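Local coordinates for pseudouridine synthase (Pyrococcus abyssi, PDB 2AUS), which probably isomerises uridine to pseudouridine in RNA, as a Cbf5-type enzyme of the TruB family that carries a C-terminal PUA domain, at residues Leu104-Tyr110 with Gly173-Gly177. Numbering follows the deposited sequence.
With PO4 (phosphate ion), chain E.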
ATOM      1  N   LEU A 104      22.532  17.483  -8.202  1.00 49.91           N
ATOM      2  CA  LEU A 104      23.045  17.502  -6.835  1.00 51.61           C
ATOM      3  C   LEU A 104      23.140  18.900  -6.236  1.00 50.75           C
ATOM      4  O   LEU A 104      22.818  19.099  -5.070  1.00 51.05           O
ATOM      5  CB  LEU A 104      24.416  16.818  -6.767  1.00 52.57           C
ATOM      6  CG  LEU A 104      24.374  15.291  -6.779  1.00 54.98           C
ATOM      7  CD1 LEU A 104      25.789  14.722  -6.755  1.00 56.95           C
ATOM      8  CD2 LEU A 104      23.588  14.805  -5.571  1.00 54.04           C
ATOM      9  N   PRO A 105      23.590  19.886  -7.022  1.00 50.15           N
ATOM     10  CA  PRO A 105      23.705  21.254  -6.515  1.00 50.26           C
ATOM     11  C   PRO A 105      22.460  22.098  -6.780  1.00 50.25           C
ATOM     12  O   PRO A 105      22.411  23.271  -6.410  1.00 51.20           O
ATOM     13  CB  PRO A 105      24.905  21.786  -7.275  1.00 51.34           C
ATOM     14  CG  PRO A 105      24.666  21.196  -8.635  1.00 51.42           C
ATOM     15  CD  PRO A 105      24.292  19.754  -8.313  1.00 49.61           C
ATOM     16  N   ALA A 106      21.461  21.511  -7.430  1.00 49.08           N
ATOM     17  CA  ALA A 106      20.238  22.240  -7.749  1.00 47.30           C
ATOM     18  C   ALA A 106      19.477  22.661  -6.496  1.00 46.62           C
ATOM     19  O   ALA A 106      19.472  21.950  -5.487  1.00 45.11           O
ATOM     20  CB  ALA A 106      19.344  21.390  -8.642  1.00 47.54           C
ATOM     21  N   GLY A 107      18.853  23.832  -6.565  1.00 44.72           N
ATOM     22  CA  GLY A 107      18.073  24.320  -5.445  1.00 44.42           C
ATOM     23  C   GLY A 107      16.742  23.592  -5.404  1.00 44.31           C
ATOM     24  O   GLY A 107      16.333  22.998  -6.400  1.00 44.87           O
ATOM     25  N   LYS A 108      16.059  23.622  -4.266  1.00 43.37           N
ATOM     26  CA  LYS A 108      14.777  22.942  -4.167  1.00 43.28           C
ATOM     27  C   LYS A 108      13.702  23.747  -3.468  1.00 43.83           C
ATOM     28  O   LYS A 108      13.985  24.592  -2.620  1.00 44.06           O
ATOM     29  CB  LYS A 108      14.963  21.594  -3.473  1.00 43.85           C
ATOM     30  CG  LYS A 108      15.758  20.635  -4.334  1.00 47.98           C
ATOM     31  CD  LYS A 108      16.323  19.490  -3.557  1.00 50.98           C
ATOM     32  CE  LYS A 108      17.184  18.628  -4.464  1.00 50.98           C
ATOM     33  NZ  LYS A 108      18.245  19.434  -5.109  1.00 51.54           N
ATOM     34  N   GLU A 109      12.462  23.487  -3.852  1.00 42.33           N
ATOM     35  CA  GLU A 109      11.333  24.161  -3.249  1.00 42.66           C
ATOM     36  C   GLU A 109      10.393  23.099  -2.712  1.00 42.16           C
ATOM     37  O   GLU A 109      10.184  22.051  -3.334  1.00 42.00           O
ATOM     38  CB  GLU A 109      10.592  25.024  -4.272  1.00 44.12           C
ATOM     39  CG  GLU A 109       9.487  25.876  -3.652  1.00 48.35           C
ATOM     40  CD  GLU A 109       8.622  26.569  -4.692  1.00 52.66           C
ATOM     41  OE1 GLU A 109       7.921  25.863  -5.453  1.00 54.78           O
ATOM     42  OE2 GLU A 109       8.657  27.817  -4.754  1.00 55.49           O
ATOM     43  N   TYR A 110       9.826  23.372  -1.548  1.00 42.13           N
ATOM     44  CA  TYR A 110       8.909  22.437  -0.921  1.00 41.17           C
ATOM     45  C   TYR A 110       7.700  23.183  -0.393  1.00 41.39           C
ATOM     46  O   TYR A 110       7.718  24.404  -0.233  1.00 42.96           O
ATOM     47  CB  TYR A 110       9.578  21.762   0.273  1.00 39.66           C
ATOM     48  CG  TYR A 110      10.773  20.898  -0.036  1.00 41.38           C
ATOM     49  CD1 TYR A 110      10.632  19.527  -0.226  1.00 39.51           C
ATOM     50  CD2 TYR A 110      12.056  21.443  -0.092  1.00 40.16           C
ATOM     51  CE1 TYR A 110      11.735  18.714  -0.456  1.00 43.33           C
ATOM     52  CE2 TYR A 110      13.169  20.636  -0.324  1.00 42.45           C
ATOM     53  CZ  TYR A 110      13.001  19.272  -0.505  1.00 42.77           C
ATOM     54  OH  TYR A 110      14.091  18.459  -0.735  1.00 45.53           O
ATOM     55  N   GLY A 173      11.933  27.825  -0.336  1.00 42.42           N
ATOM     56  CA  GLY A 173      12.935  27.589  -1.357  1.00 41.94           C
ATOM     57  C   GLY A 173      14.220  27.398  -0.578  1.00 43.35           C
ATOM     58  O   GLY A 173      14.497  28.171   0.344  1.00 42.82           O
ATOM     59  N   VAL A 174      15.001  26.380  -0.927  1.00 42.16           N
ATOM     60  CA  VAL A 174      16.233  26.101  -0.208  1.00 42.21           C
ATOM     61  C   VAL A 174      17.388  25.646  -1.091  1.00 44.00           C
ATOM     62  O   VAL A 174      17.195  25.181  -2.216  1.00 44.38           O
ATOM     63  CB  VAL A 174      16.013  25.002   0.848  1.00 42.41           C
ATOM     64  CG1 VAL A 174      14.917  25.414   1.819  1.00 40.36           C
ATOM     65  CG2 VAL A 174      15.650  23.678   0.155  1.00 41.43           C
ATOM     66  N   GLU A 175      18.594  25.773  -0.553  1.00 45.02           N
ATOM     67  CA  GLU A 175      19.799  25.356  -1.249  1.00 46.61           C
ATOM     68  C   GLU A 175      19.806  23.825  -1.214  1.00 46.08           C
ATOM     69  O   GLU A 175      19.182  23.221  -0.343  1.00 46.06           O
ATOM     70  CB  GLU A 175      21.032  25.910  -0.521  1.00 48.50           C
ATOM     71  CG  GLU A 175      22.351  25.653  -1.227  1.00 53.97           C
ATOM     72  CD  GLU A 175      23.547  26.246  -0.493  1.00 57.73           C
ATOM     73  OE1 GLU A 175      24.655  26.262  -1.077  1.00 58.75           O
ATOM     74  OE2 GLU A 175      23.381  26.691   0.665  1.00 57.67           O
ATOM     75  N   ALA A 176      20.502  23.195  -2.153  1.00 45.71           N
ATOM     76  CA  ALA A 176      20.568  21.739  -2.179  1.00 46.81           C
ATOM     77  C   ALA A 176      21.102  21.204  -0.851  1.00 46.49           C
ATOM     78  O   ALA A 176      21.993  21.798  -0.253  1.00 46.81           O
ATOM     79  CB  ALA A 176      21.460  21.282  -3.317  1.00 48.09           C
ATOM     80  N   GLY A 177      20.544  20.092  -0.387  1.00 47.37           N
ATOM     81  CA  GLY A 177      20.999  19.504   0.862  1.00 46.37           C
ATOM     82  C   GLY A 177      20.374  20.063   2.129  1.00 47.70           C
ATOM     83  O   GLY A 177      20.771  19.690   3.236  1.00 48.29           O
TER
HETATM   84  P   PO4 E1004      18.271  17.767  -1.159  1.00 89.35           P
HETATM   85  O1  PO4 E1004      17.647  19.131  -0.857  1.00 88.15           O
HETATM   86  O2  PO4 E1004      19.557  17.615  -2.005  1.00 87.41           O
HETATM   87  O3  PO4 E1004      17.182  16.764  -1.680  1.00 88.11           O
HETATM   88  O4  PO4 E1004      18.665  17.405   0.261  1.00 88.43           O
HETATM   89  O   HOH W   1      21.891  24.672  -4.243  1.00 51.34           O
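Lys108 and Val174 form an antiparallel hydrogen-bonded pair, a compact example of two strands meeting where one begins and the other ends. Strand 108-116 lies between 167-174 and 195-205 in an antiparallel sheet, and this pair closes its pairing with 167-174. Two backbone bonds carry it: Lys108 N donates to Val174 O at 2.8 Å, almost straight at 171°, and Val174 N returns to Lys108 O at 2.7 Å. A CA-H...O contact from Gly173 CA reaches the same oxygen.

Beyond the pair the strands give way to loop, and a water takes over, donating to Pro105 O and accepting from Ala176 N. Beside it the Ala176 methyl CB packs against two carbonyl oxygens, 3.0 Å from Ala106 O and 3.1 Å from Leu104 O.

The apolar part is small. Val174 CG2, placed between its own backbone N and carbonyl carbon, meets the edge of the Tyr110 ring in plane, at CE2, 4.0 Å away. Ile180 of helix 180-191 touches both side chains.

Lys108 runs extended until chi4 (56°) bends its end, and Lys108 NZ turns back to Ala106 O in a weak 2.8 Å bond. Its CD and CE lie against a phosphate ion, probably from the crystallisation liquor, whose O1 also accepts a weak bond from Gly177 N. A methionine in place of Lys108 lacks the ammonium, which would probably leave Ala106 O without this donor and the phosphate without a nearby positive charge.

The chemistry thus divides the work: paired amides fix the register, a water and a methyl group link the adjoining loops, and the lysine folds back on its own segment beside a spot that can hold an anion, at least in the crystal.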